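Local coordinates for dephospho-CoA kinase (Campylobacter jejuni subsp. jejuni serotype O:2, PDB 4ZO4), which probably catalyses the ATP-dependent phosphorylation of the 3'-hydroxyl of dephospho-coenzyme A, the final step of coenzyme A biosynthesis, at residues E83-K86 against I87-F91; K68-R71 against K72-G75; I38-K41 against I42-N46. All coordinates share one frame; numbering follows the deposited sequence.

Contact 1: residues E83-K86 against I87-F91; sequences EAKK and ILENF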
ATOM      1  N   GLU A  83      -6.818 -10.845  -0.666  1.00 66.69           N
ATOM      2  CA  GLU A  83      -7.586 -11.114   0.526  1.00 67.84           C
ATOM      3  C   GLU A  83      -6.898 -12.207   1.308  1.00 66.60           C
ATOM      4  O   GLU A  83      -6.849 -12.157   2.539  1.00 68.89           O
ATOM      5  CB  GLU A  83      -9.019 -11.546   0.152  1.00 70.05           C
ATOM      6  CG  GLU A  83      -9.942 -11.797   1.339  1.00 73.04           C
ATOM      7  CD  GLU A  83     -11.059 -12.789   1.045  1.00 73.76           C
ATOM      8  OE1 GLU A  83     -11.643 -12.719  -0.054  1.00 73.54           O
ATOM      9  OE2 GLU A  83     -11.356 -13.633   1.924  1.00 76.93           O
ATOM     10  N   ALA A  84      -6.376 -13.208   0.602  1.00 67.52           N
ATOM     11  CA  ALA A  84      -5.665 -14.326   1.248  1.00 63.93           C
ATOM     12  C   ALA A  84      -4.426 -13.807   1.930  1.00 63.93           C
ATOM     13  O   ALA A  84      -4.133 -14.155   3.054  1.00 72.89           O
ATOM     14  CB  ALA A  84      -5.282 -15.368   0.241  1.00 62.76           C
ATOM     15  N   LYS A  85      -3.703 -12.950   1.242  1.00 65.00           N
ATOM     16  CA  LYS A  85      -2.511 -12.372   1.789  1.00 64.26           C
ATOM     17  C   LYS A  85      -2.798 -11.631   3.081  1.00 67.78           C
ATOM     18  O   LYS A  85      -2.092 -11.815   4.070  1.00 76.69           O
ATOM     19  CB  LYS A  85      -1.886 -11.410   0.786  1.00 67.97           C
ATOM     20  CG  LYS A  85      -0.418 -11.084   1.055  1.00 69.71           C
ATOM     21  CD  LYS A  85      -0.061  -9.678   0.605  1.00 75.84           C
ATOM     22  CE  LYS A  85      -0.508  -9.373  -0.823  1.00 77.56           C
ATOM     23  NZ  LYS A  85      -0.191  -7.973  -1.234  1.00 83.98           N
ATOM     24  N   LYS A  86      -3.812 -10.771   3.099  1.00 67.81           N
ATOM     25  CA  LYS A  86      -4.059 -10.006   4.316  1.00 61.21           C
ATOM     26  C   LYS A  86      -4.469 -10.949   5.422  1.00 59.72           C
ATOM     27  O   LYS A  86      -4.036 -10.805   6.548  1.00 60.34           O
ATOM     28  CB  LYS A  86      -5.099  -8.926   4.114  1.00 67.31           C
ATOM     29  CG  LYS A  86      -4.620  -7.770   3.254  1.00 73.74           C
ATOM     30  CD  LYS A  86      -5.640  -6.636   3.204  1.00 80.49           C
ATOM     31  CE  LYS A  86      -5.240  -5.574   2.168  1.00 85.71           C
ATOM     32  NZ  LYS A  86      -5.981  -4.275   2.279  1.00 82.58           N
ATOM     33  N   ILE A  87      -5.269 -11.957   5.113  1.00 59.98           N
ATOM     34  CA  ILE A  87      -5.709 -12.848   6.170  1.00 61.89           C
ATOM     35  C   ILE A  87      -4.496 -13.559   6.765  1.00 67.95           C
ATOM     36  O   ILE A  87      -4.359 -13.641   7.998  1.00 72.80           O
ATOM     37  CB  ILE A  87      -6.794 -13.814   5.681  1.00 64.07           C
ATOM     38  CG1 ILE A  87      -8.093 -13.053   5.402  1.00 65.32           C
ATOM     39  CG2 ILE A  87      -7.155 -14.822   6.745  1.00 69.39           C
ATOM     40  CD1 ILE A  87      -9.132 -13.900   4.705  1.00 66.83           C
ATOM     41  N   LEU A  88      -3.592 -14.034   5.906  1.00 67.12           N
ATOM     42  CA  LEU A  88      -2.421 -14.724   6.393  1.00 66.31           C
ATOM     43  C   LEU A  88      -1.573 -13.817   7.313  1.00 69.21           C
ATOM     44  O   LEU A  88      -1.216 -14.195   8.444  1.00 68.80           O
ATOM     45  CB  LEU A  88      -1.576 -15.229   5.246  1.00 63.85           C
ATOM     46  CG  LEU A  88      -0.576 -16.275   5.761  1.00 64.12           C
ATOM     47  CD1 LEU A  88      -1.296 -17.491   6.332  1.00 59.44           C
ATOM     48  CD2 LEU A  88       0.372 -16.672   4.636  1.00 66.35           C
ATOM     49  N   GLU A  89      -1.284 -12.613   6.838  1.00 63.06           N
ATOM     50  CA  GLU A  89      -0.562 -11.649   7.653  1.00 62.61           C
ATOM     51  C   GLU A  89      -1.219 -11.495   9.022  1.00 62.60           C
ATOM     52  O   GLU A  89      -0.543 -11.618  10.025  1.00 67.93           O
ATOM     53  CB  GLU A  89      -0.468 -10.290   6.963  1.00 63.14           C
ATOM     54  CG  GLU A  89       0.450 -10.267   5.737  1.00 65.92           C
ATOM     55  CD  GLU A  89       0.186  -9.078   4.792  1.00 70.76           C
ATOM     56  OE1 GLU A  89      -0.741  -8.255   5.061  1.00 75.71           O
ATOM     57  OE2 GLU A  89       0.887  -8.966   3.750  1.00 62.14           O
ATOM     58  N   ASN A  90      -2.528 -11.273   9.080  1.00 59.23           N
ATOM     59  CA  ASN A  90      -3.180 -11.027  10.354  1.00 60.40           C
ATOM     60  C   ASN A  90      -3.298 -12.304  11.152  1.00 61.42           C
ATOM     61  O   ASN A  90      -3.291 -12.316  12.387  1.00 66.13           O
ATOM     62  CB  ASN A  90      -4.546 -10.404  10.144  1.00 68.52           C
ATOM     63  CG  ASN A  90      -5.322 -10.279  11.430  1.00 70.58           C
ATOM     64  OD1 ASN A  90      -5.069  -9.388  12.227  1.00 77.27           O
ATOM     65  ND2 ASN A  90      -6.267 -11.179  11.642  1.00 73.26           N
ATOM     66  N   PHE A  91      -3.366 -13.415  10.454  1.00 62.58           N
ATOM     67  CA  PHE A  91      -3.338 -14.696  11.152  1.00 61.69           C
ATOM     68  C   PHE A  91      -2.038 -14.965  11.883  1.00 60.46           C
ATOM     69  O   PHE A  91      -2.078 -15.471  12.992  1.00 61.65           O
ATOM     70  CB  PHE A  91      -3.572 -15.827  10.175  1.00 58.06           C
ATOM     71  CG  PHE A  91      -3.871 -17.130  10.832  1.00 57.36           C
ATOM     72  CD1 PHE A  91      -5.107 -17.370  11.406  1.00 64.16           C
ATOM     73  CD2 PHE A  91      -2.931 -18.132  10.842  1.00 58.70           C
ATOM     74  CE1 PHE A  91      -5.387 -18.606  11.999  1.00 66.28           C
ATOM     75  CE2 PHE A  91      -3.183 -19.354  11.429  1.00 58.19           C
ATOM     76  CZ  PHE A  91      -4.417 -19.602  11.992  1.00 64.51           C
TER
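Lys85 and Glu89 are neighbours one turn apart on helix 82-109, joined first through the backbone: Glu89 N donates to Lys85 O at 3.0 Å with an almost straight N-H...O angle of 178°. The same i to i+4 pattern satisfies the neighbouring carbonyls. Ile87 N reaches Glu83 O at 3.0 Å, Leu88 N reaches Ala84 O at 2.9 Å, and Asn90 N reaches Lys86 O at 3.0 Å. Four successive acceptors of 83-86 are thus matched by four donors of 87-90.

The side chains are satisfied differently: the polar ends of Glu83, Lys85, Glu89 and Asn90 find partners on the second subunit. Lys85 and Glu89 run alongside each other in the same direction, and the carboxylate meets the methylenes of the lysine, Glu89 OE2 lying 3.4 Å from Lys85 CD. The lysine chain is bent at chi2 and chi3, and Lys85 NZ stays 5.2 Å from Glu89 OE2, so no salt bridge forms within the turn. Instead, Lys85 NZ pairs with Glu89 OE2 of the second subunit, and Glu89 OE2 with Lys85 NZ of that subunit, a reciprocal exchange.

With CG anti to the backbone N (chi1 -177°) and the chain extended beyond it, Glu83 runs alongside Ile87, its OE2 3.6 Å from Ile87 CD1. Arg161 and Ser164 of the second subunit bind its carboxylate. Asn90 ND2 finds Ser154 of that subunit. Buried Ala84 and Leu88 pack on helix 71-80 of their own chain.

The geometry is that of a regular alpha-helix near its N-terminal end, one flank packed in its own subunit and another turned to the second subunit in a largely helical interface.

Contact 2: residues K68-R71 against K72-G75; sequences KIDR and KILG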
ATOM      1  N   LYS A  68       0.182 -31.257   7.968  1.00109.11           N
ATOM      2  CA  LYS A  68       1.267 -30.407   7.504  1.00116.35           C
ATOM      3  C   LYS A  68       0.720 -29.518   6.387  1.00111.50           C
ATOM      4  O   LYS A  68      -0.201 -29.924   5.684  1.00108.56           O
ATOM      5  CB  LYS A  68       2.439 -31.264   7.005  1.00121.75           C
ATOM      6  CG  LYS A  68       3.669 -31.224   7.892  1.00116.15           C
ATOM      7  CD  LYS A  68       4.786 -32.115   7.354  1.00122.95           C
ATOM      8  CE  LYS A  68       6.169 -31.469   7.528  1.00124.61           C
ATOM      9  NZ  LYS A  68       7.226 -32.511   7.760  1.00126.07           N
ATOM     10  N   ILE A  69       1.280 -28.315   6.242  1.00104.82           N
ATOM     11  CA  ILE A  69       0.795 -27.324   5.262  1.00 99.48           C
ATOM     12  C   ILE A  69       1.664 -27.385   4.006  1.00 97.63           C
ATOM     13  O   ILE A  69       2.897 -27.310   4.083  1.00100.00           O
ATOM     14  CB  ILE A  69       0.797 -25.877   5.845  1.00 92.55           C
ATOM     15  CG1 ILE A  69      -0.522 -25.564   6.549  1.00 92.58           C
ATOM     16  CG2 ILE A  69       1.049 -24.818   4.779  1.00 92.57           C
ATOM     17  CD1 ILE A  69      -1.631 -25.102   5.628  1.00 99.78           C
ATOM     18  N   ASP A  70       1.015 -27.514   2.855  1.00 92.26           N
ATOM     19  CA  ASP A  70       1.701 -27.396   1.583  1.00 91.26           C
ATOM     20  C   ASP A  70       2.017 -25.914   1.406  1.00 93.38           C
ATOM     21  O   ASP A  70       1.132 -25.123   1.081  1.00 88.65           O
ATOM     22  CB  ASP A  70       0.820 -27.909   0.447  1.00 94.84           C
ATOM     23  CG  ASP A  70       1.623 -28.426  -0.755  1.00 99.78           C
ATOM     24  OD1 ASP A  70       2.764 -27.965  -0.997  1.00 95.43           O
ATOM     25  OD2 ASP A  70       1.087 -29.302  -1.476  1.00104.29           O
ATOM     26  N   ARG A  71       3.276 -25.550   1.664  1.00 92.75           N
ATOM     27  CA  ARG A  71       3.722 -24.153   1.641  1.00 91.94           C
ATOM     28  C   ARG A  71       3.827 -23.590   0.224  1.00 90.64           C
ATOM     29  O   ARG A  71       3.803 -22.372   0.031  1.00 93.79           O
ATOM     30  CB  ARG A  71       5.068 -23.995   2.389  1.00 99.62           C
ATOM     31  CG  ARG A  71       4.931 -23.651   3.876  1.00105.62           C
ATOM     32  CD  ARG A  71       5.950 -24.347   4.775  1.00112.09           C
ATOM     33  NE  ARG A  71       7.298 -23.785   4.660  1.00118.54           N
ATOM     34  CZ  ARG A  71       8.384 -24.432   4.223  1.00129.09           C
ATOM     35  NH1 ARG A  71       8.336 -25.707   3.830  1.00137.69           N
ATOM     36  NH2 ARG A  71       9.552 -23.798   4.190  1.00126.27           N
ATOM     37  N   LYS A  72       3.948 -24.471  -0.764  1.00 92.14           N
ATOM     38  CA  LYS A  72       3.992 -24.038  -2.163  1.00 93.24           C
ATOM     39  C   LYS A  72       2.628 -23.496  -2.588  1.00 88.90           C
ATOM     40  O   LYS A  72       2.510 -22.384  -3.087  1.00 85.21           O
ATOM     41  CB  LYS A  72       4.409 -25.198  -3.074  1.00 99.29           C
ATOM     42  CG  LYS A  72       4.850 -24.761  -4.470  1.00105.63           C
ATOM     43  CD  LYS A  72       5.415 -25.914  -5.295  1.00114.00           C
ATOM     44  CE  LYS A  72       5.507 -25.541  -6.773  1.00122.95           C
ATOM     45  NZ  LYS A  72       5.938 -26.679  -7.637  1.00125.49           N
ATOM     46  N   ILE A  73       1.607 -24.306  -2.371  1.00 82.43           N
ATOM     47  CA  ILE A  73       0.236 -23.924  -2.627  1.00 83.75           C
ATOM     48  C   ILE A  73      -0.168 -22.670  -1.830  1.00 84.44           C
ATOM     49  O   ILE A  73      -0.706 -21.715  -2.412  1.00 91.04           O
ATOM     50  CB  ILE A  73      -0.715 -25.102  -2.329  1.00 84.89           C
ATOM     51  CG1 ILE A  73      -0.409 -26.268  -3.279  1.00 87.42           C
ATOM     52  CG2 ILE A  73      -2.175 -24.693  -2.502  1.00 87.00           C
ATOM     53  CD1 ILE A  73      -1.186 -27.540  -2.987  1.00 94.33           C
ATOM     54  N   LEU A  74       0.106 -22.643  -0.526  1.00 78.87           N
ATOM     55  CA  LEU A  74      -0.315 -21.503   0.292  1.00 78.44           C
ATOM     56  C   LEU A  74       0.268 -20.213  -0.250  1.00 79.41           C
ATOM     57  O   LEU A  74      -0.448 -19.200  -0.338  1.00 88.13           O
ATOM     58  CB  LEU A  74       0.108 -21.659   1.747  1.00 82.34           C
ATOM     59  CG  LEU A  74      -0.200 -20.473   2.672  1.00 80.22           C
ATOM     60  CD1 LEU A  74      -1.682 -20.396   2.971  1.00 82.17           C
ATOM     61  CD2 LEU A  74       0.586 -20.612   3.962  1.00 89.26           C
ATOM     62  N   GLY A  75       1.563 -20.232  -0.581  1.00 67.45           N
ATOM     63  CA  GLY A  75       2.191 -19.092  -1.249  1.00 65.45           C
ATOM     64  C   GLY A  75       1.610 -18.737  -2.626  1.00 69.14           C
ATOM     65  O   GLY A  75       1.578 -17.564  -3.010  1.00 67.86           O
TER
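Asp70 lies at the N-cap position of helix 71-80, and its carboxylate crosses the side chain of Ile73 obliquely, Asp70 OD2 coming 3.2 Å from Ile73 CD1. This is a van der Waals contact, a carboxylate oxygen beside a methyl group. With CG anti to the backbone N (chi1 -153°), the carboxylate lies over the first turn, beside Lys72 and Ile73. There Asp70 OD1 is 3.7 Å from Lys72 N and 3.8 Å from Lys72 CB. The backbone supplies the firm link: Leu74 N donates to Asp70 O at 3.1 Å with an N-H...O angle of 164°.

Arg71 begins the helix and takes the next bond, from Gly75 N to Arg71 O at 3.2 Å, in which the donor sits well above the carbonyl plane, 44° out of it. Its side chain, bent at chi2 and chi3, leaves the turn, and the guanidinium forms a salt bridge with Glu76 of the second subunit.

Lys72 adds its backbone and CB, while its extended chain carries NZ away from Asp70. On the buried flank Ile69 CG2 lies 4.3 Å from Leu74 CD2, a loose apolar contact between loop and helix.

Asp70 makes no capping bond to Lys72 N, yet an acidic group beside the amides of the first turn is probably favourable electrostatically. The charge of Arg71 is probably offset by Glu76 of the second subunit, although Lys72 of that subunit brings a like charge close.

Contact 3: residues I38-K41 against I42-N46; sequences IAHK and ILDEN
Ile38 and Ala39 both offer their carbonyls to Ile42 N. The bond to Ile38 O is weak, at 3.2 Å and 131°, while that to Ala39 O, also 3.2 Å, comes from above the carbonyl plane, so the turn mixes i+4 and i+3 bonding. His40 follows, its CG opposite the backbone N (chi1 175°), which brings the imidazole to Asp44. NE2 of His40 is 3.7 Å from OD2 of Asp44, and ring and carboxylate planes differ by 50°, an oblique approach without a hydrogen bond.

Lys41 O accepts from Glu45 N at 2.9 Å. Their side chains cross at about a right angle: Glu45 OE2 meets the methylene Lys41 CD at 3.1 Å, while Lys41 NZ stays 4.5 Å from Glu45 OE2, beyond salt-bridge range. Lys99 offers that carboxylate a long, weak ion pair. At the helix end, Ile42 O receives both Asn46 N and Asn46 ND2, each at 3.0 Å, from opposite faces of its carbonyl plane.

Helix 35-45 directly follows strand 31-34. Ile38 packs against helix 82-109, Leu43 against helix 71-80, and both Ala39 and Leu43 meet Phe79 of the second subunit.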
ATOM      1  N   ILE A  38      10.982 -20.142  13.711  1.00 74.49           N
ATOM      2  CA  ILE A  38       9.759 -19.886  14.477  1.00 75.71           C
ATOM      3  C   ILE A  38       8.554 -19.604  13.549  1.00 74.12           C
ATOM      4  O   ILE A  38       7.464 -20.156  13.740  1.00 70.99           O
ATOM      5  CB  ILE A  38       9.935 -18.718  15.446  1.00 70.17           C
ATOM      6  CG1 ILE A  38      10.904 -19.093  16.556  1.00 76.50           C
ATOM      7  CG2 ILE A  38       8.621 -18.375  16.099  1.00 70.23           C
ATOM      8  CD1 ILE A  38      11.498 -17.906  17.303  1.00 77.90           C
ATOM      9  N   ALA A  39       8.766 -18.763  12.543  1.00 70.41           N
ATOM     10  CA  ALA A  39       7.710 -18.441  11.587  1.00 76.55           C
ATOM     11  C   ALA A  39       7.189 -19.664  10.835  1.00 78.16           C
ATOM     12  O   ALA A  39       5.979 -19.840  10.673  1.00 83.12           O
ATOM     13  CB  ALA A  39       8.185 -17.376  10.613  1.00 73.80           C
ATOM     14  N   HIS A  40       8.106 -20.511  10.395  1.00 78.38           N
ATOM     15  CA  HIS A  40       7.755 -21.663   9.595  1.00 80.32           C
ATOM     16  C   HIS A  40       6.957 -22.646  10.461  1.00 79.22           C
ATOM     17  O   HIS A  40       5.990 -23.278   9.982  1.00 75.83           O
ATOM     18  CB  HIS A  40       9.031 -22.273   8.983  1.00 87.55           C
ATOM     19  CG  HIS A  40       8.809 -23.553   8.234  1.00102.63           C
ATOM     20  ND1 HIS A  40       9.824 -24.453   7.987  1.00108.47           N
ATOM     21  CD2 HIS A  40       7.688 -24.100   7.702  1.00112.24           C
ATOM     22  CE1 HIS A  40       9.342 -25.488   7.324  1.00108.98           C
ATOM     23  NE2 HIS A  40       8.048 -25.302   7.143  1.00111.00           N
ATOM     24  N   LYS A  41       7.315 -22.718  11.741  1.00 76.25           N
ATOM     25  CA  LYS A  41       6.663 -23.640  12.683  1.00 77.91           C
ATOM     26  C   LYS A  41       5.232 -23.184  13.057  1.00 77.43           C
ATOM     27  O   LYS A  41       4.411 -23.996  13.497  1.00 85.11           O
ATOM     28  CB  LYS A  41       7.537 -23.821  13.946  1.00 84.27           C
ATOM     29  CG  LYS A  41       7.662 -25.273  14.444  1.00 97.02           C
ATOM     30  CD  LYS A  41       6.691 -25.603  15.580  1.00100.07           C
ATOM     31  CE  LYS A  41       6.527 -27.099  15.821  1.00102.35           C
ATOM     32  NZ  LYS A  41       5.456 -27.658  14.944  1.00107.67           N
ATOM     33  N   ILE A  42       4.923 -21.896  12.885  1.00 72.49           N
ATOM     34  CA  ILE A  42       3.576 -21.400  13.161  1.00 68.43           C
ATOM     35  C   ILE A  42       2.588 -21.980  12.142  1.00 69.17           C
ATOM     36  O   ILE A  42       1.492 -22.442  12.525  1.00 69.10           O
ATOM     37  CB  ILE A  42       3.514 -19.859  13.138  1.00 67.73           C
ATOM     38  CG1 ILE A  42       4.124 -19.257  14.410  1.00 66.84           C
ATOM     39  CG2 ILE A  42       2.091 -19.364  12.983  1.00 67.77           C
ATOM     40  CD1 ILE A  42       3.749 -19.943  15.690  1.00 67.89           C
ATOM     41  N   LEU A  43       2.990 -21.988  10.869  1.00 65.66           N
ATOM     42  CA  LEU A  43       2.173 -22.592   9.815  1.00 69.74           C
ATOM     43  C   LEU A  43       1.837 -24.056  10.085  1.00 77.27           C
ATOM     44  O   LEU A  43       0.707 -24.469   9.835  1.00 84.57           O
ATOM     45  CB  LEU A  43       2.858 -22.481   8.465  1.00 67.68           C
ATOM     46  CG  LEU A  43       3.156 -21.040   8.065  1.00 68.56           C
ATOM     47  CD1 LEU A  43       3.709 -21.023   6.647  1.00 69.34           C
ATOM     48  CD2 LEU A  43       1.936 -20.113   8.194  1.00 69.06           C
ATOM     49  N   ASP A  44       2.800 -24.826  10.603  1.00 77.80           N
ATOM     50  CA  ASP A  44       2.576 -26.241  10.913  1.00 77.35           C
ATOM     51  C   ASP A  44       1.778 -26.449  12.188  1.00 77.32           C
ATOM     52  O   ASP A  44       0.999 -27.389  12.268  1.00 82.27           O
ATOM     53  CB  ASP A  44       3.904 -27.001  11.038  1.00 82.79           C
ATOM     54  CG  ASP A  44       4.601 -27.242   9.690  1.00 85.34           C
ATOM     55  OD1 ASP A  44       3.985 -27.831   8.770  1.00 95.60           O
ATOM     56  OD2 ASP A  44       5.786 -26.877   9.568  1.00 84.34           O
ATOM     57  N   GLU A  45       1.976 -25.625  13.214  1.00 81.47           N
ATOM     58  CA  GLU A  45       1.179 -25.793  14.452  1.00 83.20           C
ATOM     59  C   GLU A  45      -0.276 -25.472  14.193  1.00 82.34           C
ATOM     60  O   GLU A  45      -1.128 -25.958  14.893  1.00 81.00           O
ATOM     61  CB  GLU A  45       1.649 -24.876  15.579  1.00 89.72           C
ATOM     62  CG  GLU A  45       2.956 -25.273  16.255  1.00 98.33           C
ATOM     63  CD  GLU A  45       3.463 -24.190  17.204  1.00105.27           C
ATOM     64  OE1 GLU A  45       2.671 -23.747  18.078  1.00105.39           O
ATOM     65  OE2 GLU A  45       4.650 -23.782  17.067  1.00104.70           O
ATOM     66  N   ASN A  46      -0.539 -24.605  13.211  1.00 85.51           N
ATOM     67  CA  ASN A  46      -1.901 -24.169  12.866  1.00 82.92           C
ATOM     68  C   ASN A  46      -2.257 -24.634  11.484  1.00 85.33           C
ATOM     69  O   ASN A  46      -2.707 -23.853  10.653  1.00 89.82           O
ATOM     70  CB  ASN A  46      -1.996 -22.652  12.927  1.00 78.13           C
ATOM     71  CG  ASN A  46      -1.789 -22.146  14.318  1.00 80.17           C
ATOM     72  OD1 ASN A  46      -2.680 -22.258  15.139  1.00 84.30           O
ATOM     73  ND2 ASN A  46      -0.583 -21.657  14.617  1.00 75.99           N
TER

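Contacts 1 and 3 are helical turns, and contact 2 is a loop running into a helix start; all lie close together on one side of the chain's centre. Centres of contacts 2 and 3 lie about 11 Å apart, those of 1 and 2 about 14 Å, and those of 1 and 3 about 15 Å. Arg71 packs beside His40, with Arg71 NE 3.0 Å from His40 NE2. Leu88 CD2 meets Leu74 CD2 at 4.0 Å, and Phe91 CE2 meets Asn46 CB at 3.8 Å, bringing contact 1 against each of the others. All three touch the second subunit. Contacts 1 and 2 lie away from the predicted ATP site, whereas Ala39 of contact 3 is about 11 Å, side chain to side chain, from Lys18 of the P-loop.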